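Local coordinates for putative cyclohexadienyl dehydrogenase and ADH prephenate dehydrogenase (Rhizobium meliloti, PDB 4WJI) that acts as a cyclohexadienyl dehydrogenase of tyrosine biosynthesis that binds NADP and probably converts prephenate to 4-hydroxyphenylpyruvate by oxidative decarboxylation, at the interface of chains A and B. Numbering follows the deposited sequence. Chains: chain A/B, Putative cyclohexadienyl dehydrogenase and ADH prephenate dehydrogenase.

Contact 1: the interface of chains A and B. Residues chain A 193, 196, 228, 232, 235-236, 239; chain B 260, 275-276, 279.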
loop_
_atom_site.group_PDB
_atom_site.type_symbol
_atom_site.label_atom_id
_atom_site.label_comp_id
_atom_site.label_asym_id
_atom_site.label_seq_id
_atom_site.Cartn_x
_atom_site.Cartn_y
_atom_site.Cartn_z
ATOM N N ILE A 193 4.043 -5.640 -9.595
ATOM C CA ILE A 193 3.563 -5.554 -10.969
ATOM C C ILE A 193 2.185 -4.868 -11.051
ATOM O O ILE A 193 2.003 -3.989 -11.888
ATOM C CB ILE A 193 3.508 -6.943 -11.602
ATOM C CG1 ILE A 193 4.945 -7.424 -11.851
ATOM C CG2 ILE A 193 2.665 -6.972 -12.878
ATOM C CD1 ILE A 193 5.061 -8.936 -12.068
ATOM N N TYR A 196 2.598 -1.127 -10.294
ATOM C CA TYR A 196 3.076 -0.420 -11.509
ATOM C C TYR A 196 1.921 -0.259 -12.511
ATOM O O TYR A 196 1.781 0.795 -13.159
ATOM C CB TYR A 196 4.216 -1.194 -12.169
ATOM C CG TYR A 196 5.566 -1.005 -11.506
ATOM C CD1 TYR A 196 6.179 0.243 -11.495
ATOM C CD2 TYR A 196 6.290 -2.099 -10.968
ATOM C CE1 TYR A 196 7.423 0.425 -10.925
ATOM C CE2 TYR A 196 7.555 -1.914 -10.424
ATOM C CZ TYR A 196 8.130 -0.668 -10.413
ATOM O OH TYR A 196 9.420 -0.530 -9.883
ATOM N N ALA A 228 5.437 1.549 -6.713
ATOM C CA ALA A 228 5.768 1.926 -8.118
ATOM C C ALA A 228 6.818 3.030 -8.241
ATOM O O ALA A 228 7.087 3.526 -9.342
ATOM C CB ALA A 228 4.500 2.296 -8.867
ATOM N N PRO A 232 13.758 0.866 -11.247
ATOM C CA PRO A 232 13.276 0.157 -12.438
ATOM C C PRO A 232 14.176 -0.980 -12.883
ATOM O O PRO A 232 13.686 -1.944 -13.426
ATOM C CB PRO A 232 13.223 1.246 -13.527
ATOM C CG PRO A 232 13.678 2.477 -12.914
ATOM C CD PRO A 232 13.823 2.327 -11.466
ATOM N N TRP A 235 13.393 -4.113 -10.721
ATOM C CA TRP A 235 12.124 -4.760 -11.034
ATOM C C TRP A 235 12.030 -5.279 -12.453
ATOM O O TRP A 235 11.386 -6.314 -12.655
ATOM C CB TRP A 235 10.925 -3.835 -10.640
ATOM C CG TRP A 235 10.801 -3.898 -9.142
ATOM C CD1 TRP A 235 11.217 -2.978 -8.226
ATOM C CD2 TRP A 235 10.327 -5.032 -8.396
ATOM N NE1 TRP A 235 11.013 -3.468 -6.965
ATOM C CE2 TRP A 235 10.459 -4.722 -7.035
ATOM C CE3 TRP A 235 9.766 -6.254 -8.755
ATOM C CZ2 TRP A 235 10.089 -5.627 -6.033
ATOM C CZ3 TRP A 235 9.436 -7.131 -7.776
ATOM C CH2 TRP A 235 9.604 -6.828 -6.424
ATOM N N ARG A 236 12.673 -4.620 -13.414
ATOM C CA ARG A 236 12.858 -5.202 -14.740
ATOM C C ARG A 236 13.499 -6.580 -14.570
ATOM O O ARG A 236 13.014 -7.596 -15.127
ATOM C CB ARG A 236 13.705 -4.311 -15.631
ATOM C CG ARG A 236 14.049 -4.952 -16.977
ATOM C CD ARG A 236 15.226 -4.282 -17.630
ATOM N NE ARG A 236 16.433 -4.560 -16.906
ATOM C CZ ARG A 236 17.585 -3.938 -17.076
ATOM N NH1 ARG A 236 17.676 -2.925 -17.924
ATOM N NH2 ARG A 236 18.651 -4.333 -16.387
ATOM N N CYS A 239 11.203 -9.386 -13.162
ATOM C CA CYS A 239 10.233 -9.849 -14.151
ATOM C C CYS A 239 10.875 -10.740 -15.219
ATOM O O CYS A 239 10.239 -11.690 -15.712
ATOM C CB CYS A 239 9.576 -8.655 -14.850
ATOM S SG CYS A 239 8.428 -7.749 -13.797
ATOM N N LEU B 260 1.200 -5.533 -20.193
ATOM C CA LEU B 260 2.318 -5.829 -19.293
ATOM C C LEU B 260 2.609 -7.341 -19.224
ATOM O O LEU B 260 3.758 -7.756 -19.267
ATOM C CB LEU B 260 2.014 -5.256 -17.903
ATOM C CG LEU B 260 3.102 -5.173 -16.854
ATOM C CD1 LEU B 260 4.369 -4.582 -17.405
ATOM C CD2 LEU B 260 2.567 -4.318 -15.699
ATOM N N LEU B 275 8.045 1.470 -18.489
ATOM C CA LEU B 275 6.866 1.585 -17.644
ATOM C C LEU B 275 7.276 1.916 -16.216
ATOM O O LEU B 275 6.697 2.814 -15.567
ATOM C CB LEU B 275 5.980 0.324 -17.570
ATOM C CG LEU B 275 4.840 0.346 -16.477
ATOM C CD1 LEU B 275 3.731 1.430 -16.585
ATOM C CD2 LEU B 275 4.175 -1.026 -16.393
ATOM N N PHE B 276 8.248 1.186 -15.703
ATOM C CA PHE B 276 8.633 1.336 -14.304
ATOM C C PHE B 276 9.312 2.681 -14.027
ATOM O O PHE B 276 9.227 3.215 -12.917
ATOM C CB PHE B 276 9.550 0.169 -13.879
ATOM C CG PHE B 276 8.936 -1.204 -14.033
ATOM C CD1 PHE B 276 7.565 -1.398 -14.239
ATOM C CD2 PHE B 276 9.758 -2.336 -13.979
ATOM C CE1 PHE B 276 7.044 -2.662 -14.373
ATOM C CE2 PHE B 276 9.236 -3.599 -14.094
ATOM C CZ PHE B 276 7.884 -3.777 -14.308
ATOM N N THR B 279 6.292 5.549 -13.938
ATOM C CA THR B 279 5.513 5.615 -12.721
ATOM C C THR B 279 6.147 6.349 -11.529
ATOM O O THR B 279 5.473 6.749 -10.646
ATOM C CB THR B 279 5.011 4.243 -12.273
ATOM O OG1 THR B 279 6.116 3.421 -11.965
ATOM C CG2 THR B 279 4.218 3.599 -13.339
HETATM O O HOH W 1 10.327 1.673 -10.857
#

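Contact 2: the interface of chains A and B. Residues chain A 191-192, 194-195, 224, 226-227; chain B 220-221, 223-224.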
loop_
_atom_site.group_PDB
_atom_site.type_symbol
_atom_site.label_atom_id
_atom_site.label_comp_id
_atom_site.label_asym_id
_atom_site.label_seq_id
_atom_site.Cartn_x
_atom_site.Cartn_y
_atom_site.Cartn_z
ATOM N N PRO A 191 2.390 -8.287 -6.358
ATOM C CA PRO A 191 2.005 -6.970 -5.777
ATOM C C PRO A 191 2.706 -5.789 -6.463
ATOM O O PRO A 191 2.051 -4.770 -6.775
ATOM C CB PRO A 191 2.419 -7.127 -4.295
ATOM C CG PRO A 191 2.168 -8.582 -4.030
ATOM C CD PRO A 191 2.586 -9.293 -5.317
ATOM N N HIS A 192 4.018 -5.893 -6.727
ATOM C CA HIS A 192 4.703 -4.784 -7.400
ATOM C C HIS A 192 4.198 -4.551 -8.832
ATOM O O HIS A 192 4.022 -3.419 -9.253
ATOM C CB HIS A 192 6.233 -4.945 -7.352
ATOM C CG HIS A 192 6.838 -4.617 -6.020
ATOM N ND1 HIS A 192 6.791 -5.460 -4.931
ATOM C CD2 HIS A 192 7.532 -3.525 -5.620
ATOM C CE1 HIS A 192 7.455 -4.909 -3.929
ATOM N NE2 HIS A 192 7.885 -3.719 -4.316
ATOM N N ILE A 194 1.293 -5.256 -10.130
ATOM C CA ILE A 194 -0.029 -4.684 -10.090
ATOM C C ILE A 194 0.018 -3.202 -9.701
ATOM O O ILE A 194 -0.736 -2.399 -10.250
ATOM C CB ILE A 194 -0.944 -5.521 -9.141
ATOM C CG1 ILE A 194 -1.156 -6.954 -9.657
ATOM C CG2 ILE A 194 -2.279 -4.903 -8.985
ATOM C CD1 ILE A 194 -1.643 -7.103 -11.063
ATOM N N ALA A 195 0.900 -2.845 -8.748
ATOM C CA ALA A 195 1.069 -1.433 -8.402
ATOM C C ALA A 195 1.583 -0.619 -9.595
ATOM O O ALA A 195 1.062 0.446 -9.895
ATOM C CB ALA A 195 2.018 -1.278 -7.230
ATOM N N PHE A 224 -0.142 2.450 -3.522
ATOM C CA PHE A 224 0.388 1.784 -4.701
ATOM C C PHE A 224 1.554 2.590 -5.311
ATOM O O PHE A 224 2.530 2.027 -5.878
ATOM C CB PHE A 224 -0.695 1.654 -5.770
ATOM C CG PHE A 224 -1.763 0.657 -5.456
ATOM C CD1 PHE A 224 -2.802 0.979 -4.595
ATOM C CD2 PHE A 224 -1.765 -0.572 -6.080
ATOM C CE1 PHE A 224 -3.787 0.045 -4.300
ATOM C CE2 PHE A 224 -2.776 -1.504 -5.829
ATOM C CZ PHE A 224 -3.794 -1.195 -4.942
ATOM N N ARG A 226 3.868 4.165 -3.786
ATOM C CA ARG A 226 5.112 3.907 -3.053
ATOM C C ARG A 226 5.850 2.720 -3.729
ATOM O O ARG A 226 7.047 2.807 -4.022
ATOM C CB ARG A 226 4.874 3.630 -1.574
ATOM C CG ARG A 226 6.201 3.635 -0.793
ATOM C CD ARG A 226 5.987 3.186 0.644
ATOM N NE ARG A 226 5.639 1.771 0.741
ATOM C CZ ARG A 226 6.501 0.760 0.641
ATOM N NH1 ARG A 226 7.800 1.004 0.489
ATOM N NH2 ARG A 226 6.040 -0.489 0.653
ATOM N N LEU A 227 5.150 1.628 -3.957
ATOM C CA LEU A 227 5.798 0.468 -4.580
ATOM C C LEU A 227 6.268 0.813 -5.985
ATOM O O LEU A 227 7.356 0.394 -6.416
ATOM C CB LEU A 227 4.861 -0.732 -4.570
ATOM C CG LEU A 227 4.520 -1.209 -3.161
ATOM C CD1 LEU A 227 3.473 -2.298 -3.227
ATOM C CD2 LEU A 227 5.780 -1.680 -2.439
ATOM N N GLY B 220 5.922 -6.862 0.083
ATOM C CA GLY B 220 5.008 -6.044 -0.738
ATOM C C GLY B 220 3.529 -6.283 -0.495
ATOM O O GLY B 220 2.703 -5.399 -0.656
ATOM N N PHE B 221 3.188 -7.511 -0.118
ATOM C CA PHE B 221 1.814 -7.916 0.009
ATOM C C PHE B 221 1.126 -7.169 1.138
ATOM O O PHE B 221 -0.059 -6.820 1.003
ATOM C CB PHE B 221 1.786 -9.408 0.309
ATOM C CG PHE B 221 0.446 -10.055 0.246
ATOM C CD1 PHE B 221 -0.157 -10.349 -0.952
ATOM C CD2 PHE B 221 -0.149 -10.496 1.421
ATOM C CE1 PHE B 221 -1.406 -10.978 -0.974
ATOM C CE2 PHE B 221 -1.359 -11.142 1.401
ATOM C CZ PHE B 221 -1.978 -11.376 0.214
ATOM N N ASP B 223 1.077 -4.136 2.131
ATOM C CA ASP B 223 0.464 -2.875 1.766
ATOM C C ASP B 223 -0.998 -3.049 1.256
ATOM O O ASP B 223 -1.917 -2.256 1.583
ATOM C CB ASP B 223 1.343 -2.223 0.694
ATOM C CG ASP B 223 2.817 -2.003 1.156
ATOM O OD1 ASP B 223 3.614 -2.990 1.284
ATOM O OD2 ASP B 223 3.205 -0.832 1.355
ATOM N N PHE B 224 -1.216 -4.091 0.465
ATOM C CA PHE B 224 -2.524 -4.364 -0.107
ATOM C C PHE B 224 -3.487 -4.924 0.961
ATOM O O PHE B 224 -4.723 -4.676 0.942
ATOM C CB PHE B 224 -2.410 -5.405 -1.219
ATOM C CG PHE B 224 -1.759 -4.911 -2.469
ATOM C CD1 PHE B 224 -0.378 -4.819 -2.561
ATOM C CD2 PHE B 224 -2.526 -4.610 -3.575
ATOM C CE1 PHE B 224 0.221 -4.350 -3.722
ATOM C CE2 PHE B 224 -1.933 -4.183 -4.766
ATOM C CZ PHE B 224 -0.555 -4.057 -4.845
HETATM O O HOH W 2 2.645 1.508 0.299
#

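Contact 1: the interface of chains A and B
With CG anti to the carbonyl carbon in both (chi1 -79° in A:Tyr196, -59° in B:Phe276), the two side chains lean from helices 177-203 and 269-278 into a stack. The ring planes are 21° apart, with centroids separated by 3.9 Å. CD1 of B:Phe276 sits over the centre of the tyrosine ring, while CD2 of A:Tyr196 lies nearer the rim of the phenylalanine. Along its CD2/CE2 edge the phenylalanine runs beside helix 232-241: its CD2 is 3.8 Å from CB of A:Trp235, and backbone O of A:Pro232 and N of A:Arg236 lie in the ring plane. At the ring's tip, CZ comes to 4.0 Å from SG of A:Cys239. On the opposite flank, OG1 of B:Thr279 lies at the tyrosine's edge and donates a 2.8 Å hydrogen bond to O of A:Ala228, in the carbonyl plane on a lone pair. The phenol OH of A:Tyr196 bonds a water at 2.6 Å, which in turn bonds B:Phe276 O at 2.8 Å. An alanine in place of A:Tyr196 would probably uncover one face of B:Phe276 and leave that water without its phenol partner. Further along, CG2 of A:Ile193 touches CD2 of B:Leu260 at 3.9 Å. The patch seats an aromatic side chain of one subunit between two helices of the other, as befits the dimerization region of this family.

Contact 2: the interface of chains A and B
A:Arg226 and B:Asp223 form a salt bridge across the interface, with guanidinium NH2 2.9 Å from carboxylate OD2. The hydrogen bond is nearly straight, 166° at the hydrogen, and arrives on the syn side of OD2, somewhat tilted from the carboxylate plane but close to the guanidinium plane. A water reinforces the pair: it lies 3.0 Å from NE of A:Arg226 and 2.6 Å from OD2 of B:Asp223, so that oxygen is held both directly and through solvent. A bend in the arginine chain at chi3, 69°, turns the guanidinium towards the aspartate.

Beside this polar pair, A:Phe224 and B:Phe224 meet edge-to-face, with planes 81° apart and centroids at 4.8 Å; their closest carbon approach is too short to be trusted. A:Pro191 also packs on B:Phe224: its CB is 3.6 Å from CE1, and its backbone O is 3.3 Å from CZ. From helix 221-227, CD1 of A:Leu227 adds a contact to the same CE1 at 3.9 Å.

In the next shell, O of B:Gly220 lies in plane at the edge of B:Phe224, and CA of A:Ala195 does likewise for A:Phe224. A:His192, covered on one face by CG of A:Leu227, backs that leucine. The site joins the subunits about the two-fold axis, a phenylalanine meeting its own copy beside a salt bridge that recurs with the chains exchanged; A:Arg226 and A:Leu227 also line the tyrosine pocket.

The C-alpha centres of contact 1 and contact 2 are about 11 Å apart, and helix 177-203 of chain A serves both, facing them with interleaved residues: A:Ile193 and A:Tyr196 in contact 1, A:Pro191 and its neighbours in contact 2. Helix 221-227 belongs to contact 2, and A:Ala228, just past its end, to contact 1. In contact 2 the two copies of one phenylalanine touch, which places that pair at the two-fold axis; the whole of contact 1 recurs with the chains exchanged. A:Trp235 of contact 1, like residues of contact 2, also lines the tyrosine pocket, so dimer formation may support the ligand site.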